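Local structure of endonuclease V (Homo sapiens, 6OZE) at residues E4-W9 against P82-F87; L8-Q13 against H124-G129; V53-S58 against R75-T80; F95-V100 against G135-L140. The protein acts as an inosine-specific endoribonuclease, cutting RNA that carries deaminated adenosine in a metal-ion-dependent hydrolysis. The protein carries 4 engineered substitutions. One frame throughout, in Å; residues are numbered along the deposited sequence.

Interaction 1. Residues E4-W9 against P82-F87; sequences ETLSLW and PYVSGF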
loop_
_atom_site.group_PDB
_atom_site.type_symbol
_atom_site.label_atom_id
_atom_site.label_comp_id
_atom_site.label_asym_id
_atom_site.label_seq_id
_atom_site.Cartn_x
_atom_site.Cartn_y
_atom_site.Cartn_z
ATOM N N GLU A 4 -18.186 14.272 -16.436
ATOM C CA GLU A 4 -19.148 13.646 -15.534
ATOM C C GLU A 4 -18.525 12.460 -14.807
ATOM O O GLU A 4 -18.824 12.218 -13.632
ATOM C CB GLU A 4 -20.394 13.212 -16.305
ATOM C CG GLU A 4 -21.564 12.810 -15.415
ATOM C CD GLU A 4 -22.696 12.154 -16.188
ATOM O OE1 GLU A 4 -22.408 11.327 -17.081
ATOM O OE2 GLU A 4 -23.872 12.467 -15.908
ATOM N N THR A 5 -17.648 11.715 -15.487
ATOM C CA THR A 5 -16.992 10.575 -14.852
ATOM C C THR A 5 -16.074 11.024 -13.723
ATOM O O THR A 5 -16.098 10.451 -12.627
ATOM C CB THR A 5 -16.214 9.761 -15.887
ATOM O OG1 THR A 5 -17.131 9.138 -16.796
ATOM C CG2 THR A 5 -15.362 8.684 -15.203
ATOM N N LEU A 6 -15.249 12.047 -13.970
ATOM C CA LEU A 6 -14.388 12.557 -12.910
ATOM C C LEU A 6 -15.207 13.103 -11.752
ATOM O O LEU A 6 -14.874 12.871 -10.586
ATOM C CB LEU A 6 -13.437 13.628 -13.448
ATOM C CG LEU A 6 -12.198 13.154 -14.210
ATOM C CD1 LEU A 6 -11.168 14.271 -14.287
ATOM C CD2 LEU A 6 -11.601 11.914 -13.571
ATOM N N SER A 7 -16.287 13.830 -12.054
ATOM C CA SER A 7 -17.133 14.374 -10.997
ATOM C C SER A 7 -17.704 13.265 -10.118
ATOM O O SER A 7 -17.683 13.366 -8.885
ATOM C CB SER A 7 -18.258 15.211 -11.609
ATOM O OG SER A 7 -19.192 15.601 -10.619
ATOM N N LEU A 8 -18.216 12.197 -10.734
ATOM C CA LEU A 8 -18.772 11.092 -9.957
ATOM C C LEU A 8 -17.691 10.299 -9.229
ATOM O O LEU A 8 -17.934 9.808 -8.123
ATOM C CB LEU A 8 -19.627 10.193 -10.852
ATOM C CG LEU A 8 -20.908 10.883 -11.327
ATOM C CD1 LEU A 8 -21.674 9.984 -12.262
ATOM C CD2 LEU A 8 -21.777 11.273 -10.141
ATOM N N TRP A 9 -16.509 10.149 -9.831
ATOM C CA TRP A 9 -15.389 9.527 -9.124
ATOM C C TRP A 9 -15.006 10.335 -7.893
ATOM O O TRP A 9 -14.771 9.774 -6.814
ATOM C CB TRP A 9 -14.186 9.412 -10.060
ATOM C CG TRP A 9 -14.132 8.157 -10.861
ATOM C CD1 TRP A 9 -14.992 7.099 -10.800
ATOM C CD2 TRP A 9 -13.151 7.825 -11.847
ATOM N NE1 TRP A 9 -14.603 6.125 -11.692
ATOM C CE2 TRP A 9 -13.473 6.545 -12.343
ATOM C CE3 TRP A 9 -12.021 8.477 -12.346
ATOM C CZ2 TRP A 9 -12.713 5.914 -13.325
ATOM C CZ3 TRP A 9 -11.265 7.844 -13.318
ATOM C CH2 TRP A 9 -11.616 6.582 -13.800
ATOM N N PRO A 82 -10.281 4.688 -17.356
ATOM C CA PRO A 82 -9.290 5.678 -17.787
ATOM C C PRO A 82 -8.318 6.028 -16.671
ATOM O O PRO A 82 -8.638 5.955 -15.480
ATOM C CB PRO A 82 -10.144 6.889 -18.189
ATOM C CG PRO A 82 -11.486 6.650 -17.562
ATOM C CD PRO A 82 -11.661 5.172 -17.517
ATOM N N TYR A 83 -7.108 6.399 -17.078
ATOM C CA TYR A 83 -6.046 6.765 -16.156
ATOM C C TYR A 83 -6.087 8.276 -15.958
ATOM O O TYR A 83 -5.911 9.036 -16.915
ATOM C CB TYR A 83 -4.700 6.330 -16.737
ATOM C CG TYR A 83 -3.486 6.690 -15.902
ATOM C CD1 TYR A 83 -2.825 5.728 -15.150
ATOM C CD2 TYR A 83 -2.983 7.987 -15.890
ATOM C CE1 TYR A 83 -1.709 6.051 -14.396
ATOM C CE2 TYR A 83 -1.877 8.320 -15.136
ATOM C CZ TYR A 83 -1.243 7.350 -14.391
ATOM O OH TYR A 83 -0.137 7.684 -13.643
ATOM N N VAL A 84 -6.335 8.705 -14.721
ATOM C CA VAL A 84 -6.337 10.118 -14.361
ATOM C C VAL A 84 -5.608 10.247 -13.035
ATOM O O VAL A 84 -5.939 9.545 -12.076
ATOM C CB VAL A 84 -7.762 10.684 -14.225
ATOM C CG1 VAL A 84 -7.706 12.178 -13.909
ATOM C CG2 VAL A 84 -8.566 10.433 -15.489
ATOM N N SER A 85 -4.622 11.143 -12.978
ATOM C CA SER A 85 -3.853 11.325 -11.753
ATOM C C SER A 85 -4.779 11.670 -10.596
ATOM O O SER A 85 -5.626 12.564 -10.705
ATOM C CB SER A 85 -2.822 12.438 -11.941
ATOM O OG SER A 85 -1.814 12.038 -12.847
ATOM N N GLY A 86 -4.609 10.958 -9.482
ATOM C CA GLY A 86 -5.473 11.106 -8.336
ATOM C C GLY A 86 -6.602 10.102 -8.277
ATOM O O GLY A 86 -7.330 10.069 -7.281
ATOM N N PHE A 87 -6.763 9.286 -9.316
ATOM C CA PHE A 87 -7.877 8.353 -9.437
ATOM C C PHE A 87 -7.408 6.947 -9.794
ATOM O O PHE A 87 -8.210 6.125 -10.260
ATOM C CB PHE A 87 -8.880 8.869 -10.475
ATOM C CG PHE A 87 -9.472 10.196 -10.128
ATOM C CD1 PHE A 87 -10.594 10.275 -9.320
ATOM C CD2 PHE A 87 -8.916 11.376 -10.612
ATOM C CE1 PHE A 87 -11.155 11.490 -9.003
ATOM C CE2 PHE A 87 -9.470 12.604 -10.294
ATOM C CZ PHE A 87 -10.592 12.663 -9.489
#

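Interaction 2. Residues L8-Q13 against H124-G129; sequences LWKREQ and HHRGFG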
loop_
_atom_site.group_PDB
_atom_site.type_symbol
_atom_site.label_atom_id
_atom_site.label_comp_id
_atom_site.label_asym_id
_atom_site.label_seq_id
_atom_site.Cartn_x
_atom_site.Cartn_y
_atom_site.Cartn_z
ATOM N N LEU A 8 -18.216 12.197 -10.734
ATOM C CA LEU A 8 -18.772 11.092 -9.957
ATOM C C LEU A 8 -17.691 10.299 -9.229
ATOM O O LEU A 8 -17.934 9.808 -8.123
ATOM C CB LEU A 8 -19.627 10.193 -10.852
ATOM C CG LEU A 8 -20.908 10.883 -11.327
ATOM C CD1 LEU A 8 -21.674 9.984 -12.262
ATOM C CD2 LEU A 8 -21.777 11.273 -10.141
ATOM N N TRP A 9 -16.509 10.149 -9.831
ATOM C CA TRP A 9 -15.389 9.527 -9.124
ATOM C C TRP A 9 -15.006 10.335 -7.893
ATOM O O TRP A 9 -14.771 9.774 -6.814
ATOM C CB TRP A 9 -14.186 9.412 -10.060
ATOM C CG TRP A 9 -14.132 8.157 -10.861
ATOM C CD1 TRP A 9 -14.992 7.099 -10.800
ATOM C CD2 TRP A 9 -13.151 7.825 -11.847
ATOM N NE1 TRP A 9 -14.603 6.125 -11.692
ATOM C CE2 TRP A 9 -13.473 6.545 -12.343
ATOM C CE3 TRP A 9 -12.021 8.477 -12.346
ATOM C CZ2 TRP A 9 -12.713 5.914 -13.325
ATOM C CZ3 TRP A 9 -11.265 7.844 -13.318
ATOM C CH2 TRP A 9 -11.616 6.582 -13.800
ATOM N N LYS A 10 -14.911 11.660 -8.043
ATOM C CA LYS A 10 -14.614 12.514 -6.897
ATOM C C LYS A 10 -15.653 12.339 -5.803
ATOM O O LYS A 10 -15.319 12.269 -4.614
ATOM C CB LYS A 10 -14.565 13.977 -7.335
ATOM C CG LYS A 10 -13.303 14.371 -8.076
ATOM C CD LYS A 10 -13.405 15.818 -8.548
ATOM C CE LYS A 10 -12.291 16.177 -9.515
ATOM N NZ LYS A 10 -12.478 17.560 -10.040
ATOM N N ARG A 11 -16.926 12.275 -6.188
ATOM C CA ARG A 11 -17.981 12.119 -5.198
ATOM C C ARG A 11 -17.886 10.764 -4.503
ATOM O O ARG A 11 -18.156 10.652 -3.300
ATOM C CB ARG A 11 -19.337 12.294 -5.882
ATOM C CG ARG A 11 -20.424 12.697 -4.939
ATOM C CD ARG A 11 -21.556 11.714 -4.992
ATOM N NE ARG A 11 -22.636 12.175 -5.848
ATOM C CZ ARG A 11 -23.862 11.671 -5.818
ATOM N NH1 ARG A 11 -24.155 10.690 -4.974
ATOM N NH2 ARG A 11 -24.792 12.148 -6.628
ATOM N N GLU A 12 -17.499 9.720 -5.238
ATOM C CA GLU A 12 -17.351 8.406 -4.624
ATOM C C GLU A 12 -16.136 8.362 -3.697
ATOM O O GLU A 12 -16.176 7.719 -2.641
ATOM C CB GLU A 12 -17.272 7.335 -5.719
ATOM C CG GLU A 12 -17.023 5.908 -5.236
ATOM C CD GLU A 12 -18.186 5.306 -4.456
ATOM O OE1 GLU A 12 -19.168 6.026 -4.176
ATOM O OE2 GLU A 12 -18.100 4.103 -4.115
ATOM N N GLN A 13 -15.042 9.033 -4.072
ATOM C CA GLN A 13 -13.922 9.144 -3.144
ATOM C C GLN A 13 -14.358 9.824 -1.857
ATOM O O GLN A 13 -14.022 9.365 -0.762
ATOM C CB GLN A 13 -12.781 9.931 -3.785
ATOM C CG GLN A 13 -12.028 9.146 -4.830
ATOM C CD GLN A 13 -10.911 9.961 -5.451
ATOM O OE1 GLN A 13 -11.056 11.162 -5.664
ATOM N NE2 GLN A 13 -9.794 9.306 -5.753
ATOM N N HIS A 124 -2.087 11.615 -0.457
ATOM C CA HIS A 124 -2.686 11.465 -1.775
ATOM C C HIS A 124 -3.356 12.779 -2.147
ATOM O O HIS A 124 -3.687 13.591 -1.280
ATOM C CB HIS A 124 -3.693 10.311 -1.751
ATOM C CG HIS A 124 -4.392 10.072 -3.055
ATOM N ND1 HIS A 124 -5.648 10.564 -3.319
ATOM C CD2 HIS A 124 -4.019 9.374 -4.153
ATOM C CE1 HIS A 124 -6.021 10.187 -4.531
ATOM N NE2 HIS A 124 -5.048 9.466 -5.058
ATOM N N HIS A 125 -3.567 12.961 -3.458
ATOM C CA HIS A 125 -4.151 14.196 -3.984
ATOM C C HIS A 125 -5.411 14.594 -3.226
ATOM O O HIS A 125 -5.650 15.781 -2.979
ATOM C CB HIS A 125 -4.516 14.009 -5.460
ATOM C CG HIS A 125 -3.395 13.511 -6.318
ATOM N ND1 HIS A 125 -2.818 12.271 -6.147
ATOM C CD2 HIS A 125 -2.766 14.075 -7.375
ATOM C CE1 HIS A 125 -1.870 12.100 -7.051
ATOM N NE2 HIS A 125 -1.819 13.179 -7.810
ATOM N N ARG A 126 -6.238 13.612 -2.864
ATOM C CA ARG A 126 -7.523 13.863 -2.226
ATOM C C ARG A 126 -7.613 13.230 -0.842
ATOM O O ARG A 126 -8.717 13.051 -0.318
ATOM C CB ARG A 126 -8.654 13.372 -3.134
ATOM C CG ARG A 126 -9.990 14.079 -2.948
ATOM C CD ARG A 126 -10.890 13.889 -4.165
ATOM N NE ARG A 126 -10.564 14.832 -5.230
ATOM C CZ ARG A 126 -9.722 14.587 -6.231
ATOM N NH1 ARG A 126 -9.110 13.415 -6.323
ATOM N NH2 ARG A 126 -9.497 15.523 -7.145
ATOM N N GLY A 127 -6.474 12.905 -0.230
ATOM C CA GLY A 127 -6.504 12.184 1.027
ATOM C C GLY A 127 -7.116 10.805 0.935
ATOM O O GLY A 127 -7.566 10.267 1.952
ATOM N N PHE A 128 -7.124 10.198 -0.256
ATOM C CA PHE A 128 -7.815 8.917 -0.431
ATOM C C PHE A 128 -7.188 8.099 -1.564
ATOM O O PHE A 128 -7.759 7.896 -2.646
ATOM C CB PHE A 128 -9.316 9.121 -0.651
ATOM C CG PHE A 128 -10.127 7.889 -0.383
ATOM C CD1 PHE A 128 -10.197 7.368 0.902
ATOM C CD2 PHE A 128 -10.808 7.249 -1.405
ATOM C CE1 PHE A 128 -10.927 6.220 1.164
ATOM C CE2 PHE A 128 -11.537 6.102 -1.143
ATOM C CZ PHE A 128 -11.608 5.599 0.140
ATOM N N GLY A 129 -5.997 7.562 -1.312
ATOM C CA GLY A 129 -5.304 6.756 -2.290
ATOM C C GLY A 129 -5.716 5.291 -2.245
ATOM O O GLY A 129 -6.589 4.877 -1.482
HETATM O O HOH W 1 -9.249 6.722 -4.511
#

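Interaction 3. Residues V53-S58 against R75-T80; sequences VRACAS and RMVSLT. With ACT (acetate ion), chain B.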
loop_
_atom_site.group_PDB
_atom_site.type_symbol
_atom_site.label_atom_id
_atom_site.label_comp_id
_atom_site.label_asym_id
_atom_site.label_seq_id
_atom_site.Cartn_x
_atom_site.Cartn_y
_atom_site.Cartn_z
ATOM N N VAL A 53 -3.036 -1.024 -20.327
ATOM C CA VAL A 53 -4.281 -1.720 -20.032
ATOM C C VAL A 53 -4.038 -3.090 -19.394
ATOM O O VAL A 53 -4.553 -3.377 -18.317
ATOM C CB VAL A 53 -5.217 -1.798 -21.264
ATOM C CG1 VAL A 53 -5.547 -0.389 -21.754
ATOM C CG2 VAL A 53 -4.620 -2.615 -22.397
ATOM N N ARG A 54 -3.235 -3.945 -20.035
ATOM C CA ARG A 54 -3.007 -5.271 -19.463
ATOM C C ARG A 54 -2.031 -5.208 -18.297
ATOM O O ARG A 54 -0.986 -4.553 -18.373
ATOM C CB ARG A 54 -2.501 -6.257 -20.520
ATOM C CG ARG A 54 -2.729 -7.730 -20.163
ATOM C CD ARG A 54 -4.225 -8.100 -20.117
ATOM N NE ARG A 54 -4.433 -9.538 -19.940
ATOM C CZ ARG A 54 -5.580 -10.099 -19.555
ATOM N NH1 ARG A 54 -5.657 -11.422 -19.429
ATOM N NH2 ARG A 54 -6.639 -9.346 -19.285
ATOM N N ALA A 55 -2.363 -5.925 -17.228
ATOM C CA ALA A 55 -1.595 -5.868 -16.001
ATOM C C ALA A 55 -1.759 -7.190 -15.274
ATOM O O ALA A 55 -2.546 -8.056 -15.680
ATOM C CB ALA A 55 -2.079 -4.709 -15.119
ATOM N N CYS A 56 -0.994 -7.356 -14.201
ATOM C CA CYS A 56 -1.174 -8.478 -13.294
ATOM C C CYS A 56 -1.481 -7.940 -11.906
ATOM O O CYS A 56 -0.838 -6.988 -11.448
ATOM C CB CYS A 56 0.080 -9.347 -13.245
ATOM S SG CYS A 56 -0.114 -10.813 -12.250
ATOM N N ALA A 57 -2.484 -8.525 -11.258
ATOM C CA ALA A 57 -2.828 -8.205 -9.876
ATOM C C ALA A 57 -2.456 -9.400 -9.014
ATOM O O ALA A 57 -2.753 -10.548 -9.377
ATOM C CB ALA A 57 -4.328 -7.904 -9.745
ATOM N N SER A 58 -1.787 -9.140 -7.881
ATOM C CA SER A 58 -1.333 -10.216 -7.014
ATOM C C SER A 58 -1.684 -9.941 -5.558
ATOM O O SER A 58 -1.648 -8.790 -5.099
ATOM C CB SER A 58 0.187 -10.407 -7.107
ATOM O OG SER A 58 0.554 -10.792 -8.435
ATOM N N ARG A 75 -3.277 -12.817 -11.052
ATOM C CA ARG A 75 -4.190 -12.924 -12.184
ATOM C C ARG A 75 -3.898 -11.815 -13.178
ATOM O O ARG A 75 -3.762 -10.652 -12.790
ATOM C CB ARG A 75 -5.645 -12.826 -11.718
ATOM C CG ARG A 75 -6.078 -13.987 -10.863
ATOM C CD ARG A 75 -7.376 -14.572 -11.367
ATOM N NE ARG A 75 -8.459 -14.319 -10.426
ATOM C CZ ARG A 75 -8.665 -15.037 -9.329
ATOM N NH1 ARG A 75 -7.860 -16.053 -9.043
ATOM N NH2 ARG A 75 -9.673 -14.741 -8.520
ATOM N N MET A 76 -3.830 -12.166 -14.460
ATOM C CA MET A 76 -3.783 -11.148 -15.499
ATOM C C MET A 76 -5.152 -10.493 -15.624
ATOM O O MET A 76 -6.186 -11.171 -15.601
ATOM C CB MET A 76 -3.424 -11.750 -16.860
ATOM C CG MET A 76 -2.087 -12.478 -16.959
ATOM S SD MET A 76 -0.668 -11.421 -16.541
ATOM C CE MET A 76 -0.742 -10.235 -17.876
ATOM N N VAL A 77 -5.150 -9.167 -15.761
ATOM C CA VAL A 77 -6.367 -8.368 -15.792
ATOM C C VAL A 77 -6.198 -7.258 -16.819
ATOM O O VAL A 77 -5.085 -6.919 -17.222
ATOM C CB VAL A 77 -6.689 -7.756 -14.404
ATOM C CG1 VAL A 77 -6.899 -8.854 -13.359
ATOM C CG2 VAL A 77 -5.576 -6.824 -13.966
ATOM N N SER A 78 -7.323 -6.691 -17.249
ATOM C CA SER A 78 -7.332 -5.560 -18.172
ATOM C C SER A 78 -7.894 -4.342 -17.446
ATOM O O SER A 78 -9.061 -4.351 -17.045
ATOM C CB SER A 78 -8.189 -5.869 -19.397
ATOM O OG SER A 78 -7.614 -6.908 -20.170
ATOM N N LEU A 79 -7.067 -3.308 -17.287
ATOM C CA LEU A 79 -7.440 -2.088 -16.564
ATOM C C LEU A 79 -8.064 -1.130 -17.566
ATOM O O LEU A 79 -7.386 -0.304 -18.179
ATOM C CB LEU A 79 -6.223 -1.456 -15.897
ATOM C CG LEU A 79 -5.342 -2.326 -14.997
ATOM C CD1 LEU A 79 -4.478 -1.458 -14.094
ATOM C CD2 LEU A 79 -6.161 -3.258 -14.157
ATOM N N THR A 80 -9.378 -1.244 -17.740
ATOM C CA THR A 80 -10.055 -0.494 -18.786
ATOM C C THR A 80 -10.565 0.869 -18.328
ATOM O O THR A 80 -10.928 1.690 -19.177
ATOM C CB THR A 80 -11.184 -1.339 -19.382
ATOM O OG1 THR A 80 -12.020 -1.829 -18.325
ATOM C CG2 THR A 80 -10.610 -2.516 -20.154
HETATM C C ACT B . -2.849 -12.209 -20.966
HETATM O O ACT B . -2.813 -11.016 -21.354
HETATM O OXT ACT B . -3.535 -12.726 -20.049
HETATM C CH3 ACT B . -1.955 -13.190 -21.773
#

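Interaction 4. Residues F95-V100 against G135-L140; sequences FLLELV and GVLTDL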
loop_
_atom_site.group_PDB
_atom_site.type_symbol
_atom_site.label_atom_id
_atom_site.label_comp_id
_atom_site.label_asym_id
_atom_site.label_seq_id
_atom_site.Cartn_x
_atom_site.Cartn_y
_atom_site.Cartn_z
ATOM N N PHE A 95 -9.822 -5.225 -8.926
ATOM C CA PHE A 95 -9.150 -6.509 -9.064
ATOM C C PHE A 95 -8.547 -6.977 -7.754
ATOM O O PHE A 95 -8.601 -8.171 -7.434
ATOM C CB PHE A 95 -8.103 -6.421 -10.169
ATOM C CG PHE A 95 -8.680 -5.960 -11.459
ATOM C CD1 PHE A 95 -9.450 -6.818 -12.222
ATOM C CD2 PHE A 95 -8.520 -4.653 -11.881
ATOM C CE1 PHE A 95 -10.017 -6.393 -13.404
ATOM C CE2 PHE A 95 -9.099 -4.223 -13.064
ATOM C CZ PHE A 95 -9.839 -5.095 -13.825
ATOM N N LEU A 96 -7.973 -6.058 -6.983
ATOM C CA LEU A 96 -7.438 -6.453 -5.694
ATOM C C LEU A 96 -8.556 -6.888 -4.761
ATOM O O LEU A 96 -8.414 -7.865 -4.019
ATOM C CB LEU A 96 -6.654 -5.288 -5.094
ATOM C CG LEU A 96 -5.433 -4.875 -5.915
ATOM C CD1 LEU A 96 -4.726 -3.689 -5.224
ATOM C CD2 LEU A 96 -4.476 -6.048 -6.041
ATOM N N LEU A 97 -9.680 -6.174 -4.783
ATOM C CA LEU A 97 -10.804 -6.579 -3.948
ATOM C C LEU A 97 -11.284 -7.984 -4.306
ATOM O O LEU A 97 -11.616 -8.778 -3.417
ATOM C CB LEU A 97 -11.927 -5.549 -4.054
ATOM C CG LEU A 97 -12.932 -5.520 -2.907
ATOM C CD1 LEU A 97 -13.508 -4.142 -2.791
ATOM C CD2 LEU A 97 -14.033 -6.510 -3.171
ATOM N N GLU A 98 -11.321 -8.317 -5.606
ATOM C CA GLU A 98 -11.733 -9.648 -6.035
ATOM C C GLU A 98 -10.785 -10.729 -5.524
ATOM O O GLU A 98 -11.222 -11.832 -5.166
ATOM C CB GLU A 98 -11.810 -9.697 -7.560
ATOM C CG GLU A 98 -12.427 -10.955 -8.108
ATOM C CD GLU A 98 -13.926 -11.028 -7.858
ATOM O OE1 GLU A 98 -14.542 -9.973 -7.594
ATOM O OE2 GLU A 98 -14.480 -12.143 -7.929
ATOM N N LEU A 99 -9.481 -10.444 -5.505
ATOM C CA LEU A 99 -8.540 -11.428 -4.975
ATOM C C LEU A 99 -8.755 -11.648 -3.483
ATOM O O LEU A 99 -8.689 -12.787 -3.006
ATOM C CB LEU A 99 -7.096 -10.982 -5.226
ATOM C CG LEU A 99 -6.660 -10.969 -6.695
ATOM C CD1 LEU A 99 -5.253 -10.339 -6.808
ATOM C CD2 LEU A 99 -6.677 -12.367 -7.262
ATOM N N VAL A 100 -9.000 -10.571 -2.733
ATOM C CA VAL A 100 -9.231 -10.715 -1.297
ATOM C C VAL A 100 -10.498 -11.519 -1.041
ATOM O O VAL A 100 -10.527 -12.409 -0.181
ATOM C CB VAL A 100 -9.272 -9.330 -0.623
ATOM C CG1 VAL A 100 -9.650 -9.468 0.851
ATOM C CG2 VAL A 100 -7.931 -8.642 -0.768
ATOM N N GLY A 135 -8.705 -0.386 1.664
ATOM C CA GLY A 135 -8.981 -0.662 3.067
ATOM C C GLY A 135 -10.443 -0.491 3.439
ATOM O O GLY A 135 -11.025 -1.327 4.136
ATOM N N VAL A 136 -11.064 0.606 3.003
ATOM C CA VAL A 136 -12.461 0.852 3.360
ATOM C C VAL A 136 -13.367 -0.219 2.761
ATOM O O VAL A 136 -14.321 -0.680 3.397
ATOM C CB VAL A 136 -12.883 2.275 2.939
ATOM C CG1 VAL A 136 -14.396 2.416 2.920
ATOM C CG2 VAL A 136 -12.271 3.314 3.880
ATOM N N LEU A 137 -13.086 -0.620 1.513
ATOM C CA LEU A 137 -13.960 -1.573 0.835
ATOM C C LEU A 137 -13.771 -2.999 1.346
ATOM O O LEU A 137 -14.749 -3.746 1.429
ATOM C CB LEU A 137 -13.753 -1.483 -0.676
ATOM C CG LEU A 137 -14.328 -0.226 -1.337
ATOM C CD1 LEU A 137 -13.951 -0.205 -2.809
ATOM C CD2 LEU A 137 -15.847 -0.155 -1.183
ATOM N N THR A 138 -12.546 -3.392 1.707
ATOM C CA THR A 138 -12.336 -4.693 2.340
ATOM C C THR A 138 -12.628 -4.673 3.834
ATOM O O THR A 138 -12.783 -5.746 4.431
ATOM C CB THR A 138 -10.891 -5.166 2.163
ATOM O OG1 THR A 138 -10.000 -4.234 2.783
ATOM C CG2 THR A 138 -10.537 -5.304 0.685
ATOM N N ASP A 139 -12.720 -3.479 4.437
ATOM C CA ASP A 139 -12.758 -3.301 5.895
ATOM C C ASP A 139 -11.613 -4.040 6.582
ATOM O O ASP A 139 -11.800 -4.719 7.589
ATOM C CB ASP A 139 -14.104 -3.679 6.500
ATOM C CG ASP A 139 -14.341 -3.003 7.837
ATOM O OD1 ASP A 139 -13.775 -1.906 8.065
ATOM O OD2 ASP A 139 -15.083 -3.574 8.660
ATOM N N LEU A 140 -10.426 -3.929 6.008
ATOM C CA LEU A 140 -9.239 -4.499 6.614
ATOM C C LEU A 140 -8.268 -3.383 6.963
ATOM O O LEU A 140 -8.186 -2.379 6.250
ATOM C CB LEU A 140 -8.531 -5.454 5.649
ATOM C CG LEU A 140 -9.178 -6.807 5.356
ATOM C CD1 LEU A 140 -8.383 -7.520 4.266
ATOM C CD2 LEU A 140 -9.254 -7.649 6.629
#

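Interaction 1. Residues E4-W9 against P82-F87
Trp9 and Phe87 meet where helix 3-17 lies against the loop that follows strand 69-78. Their planes are 28° apart, near parallel but largely offset, with 5.7 Å between the centroids of the indole six-membered ring and the phenyl. The contact is made at Trp9 CE3 and CB rather than by ring overlap: Trp9 CE3 lies 3.7 Å from Phe87 CB, and Trp9 CB rests against CD1 and CE1 of the phenyl. Farther along the indole, CH2 approaches Pro82 O at 3.5 Å near the ring plane and also meets Pro82 CG. Thr5 CG2 sits over the centre of one indole face, and Phe90 stacks on the indole as well. Leu6 brings CD2 over a face of Phe87 in a CH-pi contact, 4.1 Å from the centroid and 17° off the normal. The same methyl touches both methyls of Val84. An alanine in place of Phe87 would probably leave Leu6 CD2 without its aromatic face and open a gap beside Trp9 CB. The N-terminal helix thus packs on a type II beta turn, Val84 to Phe87, in the connection from strand 69-78 to helix 89-106 of the RNase H-like fold.

Interaction 2. Residues L8-Q13 against H124-G129
Gln13 sends CG beside its backbone N, anti to the carbonyl carbon (chi1 -74°), and then runs extended to reach Arg126, whose own chain bends at chi3 (-82°) and turns NE out of the line of its methylenes. The two side chains cross at about a right angle. Arg126 NH1 gives a weak hydrogen bond to Gln13 OE1, 3.0 Å long but bent to 126° at the hydrogen, and Arg126 CD lies almost as near the same oxygen at 3.1 Å. At the other end of the amide, Gln13 NE2 donates to Gly86 O and to a water, 2.9 Å away, which passes a bond on to Phe128 O at 2.7 Å. The loop receiving these groups joins strand 115-118 to helix 130-138; it makes a type I beta turn from His124 to Gly127 and ends at Gly129, the N-cap of that helix. Lys10 lays CG over one face of the guanidinium, 3.8 Å above its plane. Its NZ stays 4.6 Å from Arg126 NH2, a pairing of like charges that would probably be mildly repulsive. The backbone O of Gln13 stands over a face of the Phe128 ring, offset toward the rim, while CB and CG both meet Phe128 CD2. Leu16 and Lys17, farther along helix 3-17, also touch that phenyl, and Lys17 NZ bonds to Arg126 O.

Interaction 3. Residues V53-S58 against R75-T80
Arg54 reaches across to Ser78, NH2 donating to OG over 2.8 Å with the hydroxyl tilted 20° from the guanidinium plane. NE and NH1 grip the two oxygens of an acetate, probably from the crystallisation liquor; NH1 to OXT is 2.6 Å and nearly straight at 172°. Met76 CB lies over a guanidinium face, 3.4 Å from Arg54 NH1. A bend at chi2 (66°) carries Arg54 CD to 3.2 Å from Val77 O. A lysine in place of Arg54 would probably leave Ser78 OG without this partner and the acetate without its two-pronged hold. In the backbone ladder, Ala55 with Val77 and Ala57 with Arg75 are hydrogen-bonded pairs, and Leu79 N extends the bonding to Val53 O at 2.7 Å. Cys56 CB meets Met76 SD on the face that helix 226-242 covers; Ala55 CB packs on Leu79 CG on the other. This is an antiparallel beta hairpin, with strand 69-78 as an outermost strand of the RNase H-like sheet.

Interaction 4. Residues F95-V100 against G135-L140
Thr138, whose CG2 faces Leu97 and Val100, has its OG1 engaged by two groups: it bonds to Leu134 O one turn back, and Leu140 N makes a weak bond to it at 3.3 Å. The threonine stands at the end of helix 130-138, which finishes in a Schellman motif. Leu140 N reaches Gly135 O at 3.3 Å, Asp139 N makes a weak bond to Val136 O, and Asp139 takes positive phi (51°) as the C-prime residue. Leu140 N is thus shared between a backbone carbonyl and a hydroxyl, both at long range. This helix end packs on helix 89-106, which through Leu96 and Leu99 also lies against the central sheet of the RNase H-like fold. Across the contact the meeting is apolar. Leu97 was modelled in two conformers; in the one given, its side chain crosses that of Leu137 at about a right angle, and the tight approach of 3.4 Å between Leu97 CD1 and Leu137 CB is doubtful. Thr138 CG2 lies 4.3 Å from Val100 CG1, while Thr138 O receives a weak bond from Arg104 NH2. Leu140, which also touches Met111, reaches toward helix 89-106 so that its CD1 meets Val100 CG1 tip to tip at 4.1 Å.

From the N terminus, helix 3-17 opens two loops at once. Interaction 1 closes the first at 82-87, and interaction 3, the hairpin of strands 54-63 and 69-78, falls wholly within it. Interaction 2 closes the longer loop at 124-129 and so encloses both hairpin segments. Interaction 4 opens at 95-100, after interaction 1 has closed, and ends at 135-140, crossing interaction 2. Interactions 1 and 2 touch through Gly86 and Gln13, so one helix ties together two loops. Interaction 4 touches interaction 3 where Phe95 packs on Val77 and Leu79, and interaction 2 where Val136 meets Phe128. Together they link the sheet edge, helices 89-106 and 130-138, and the N-terminal helix.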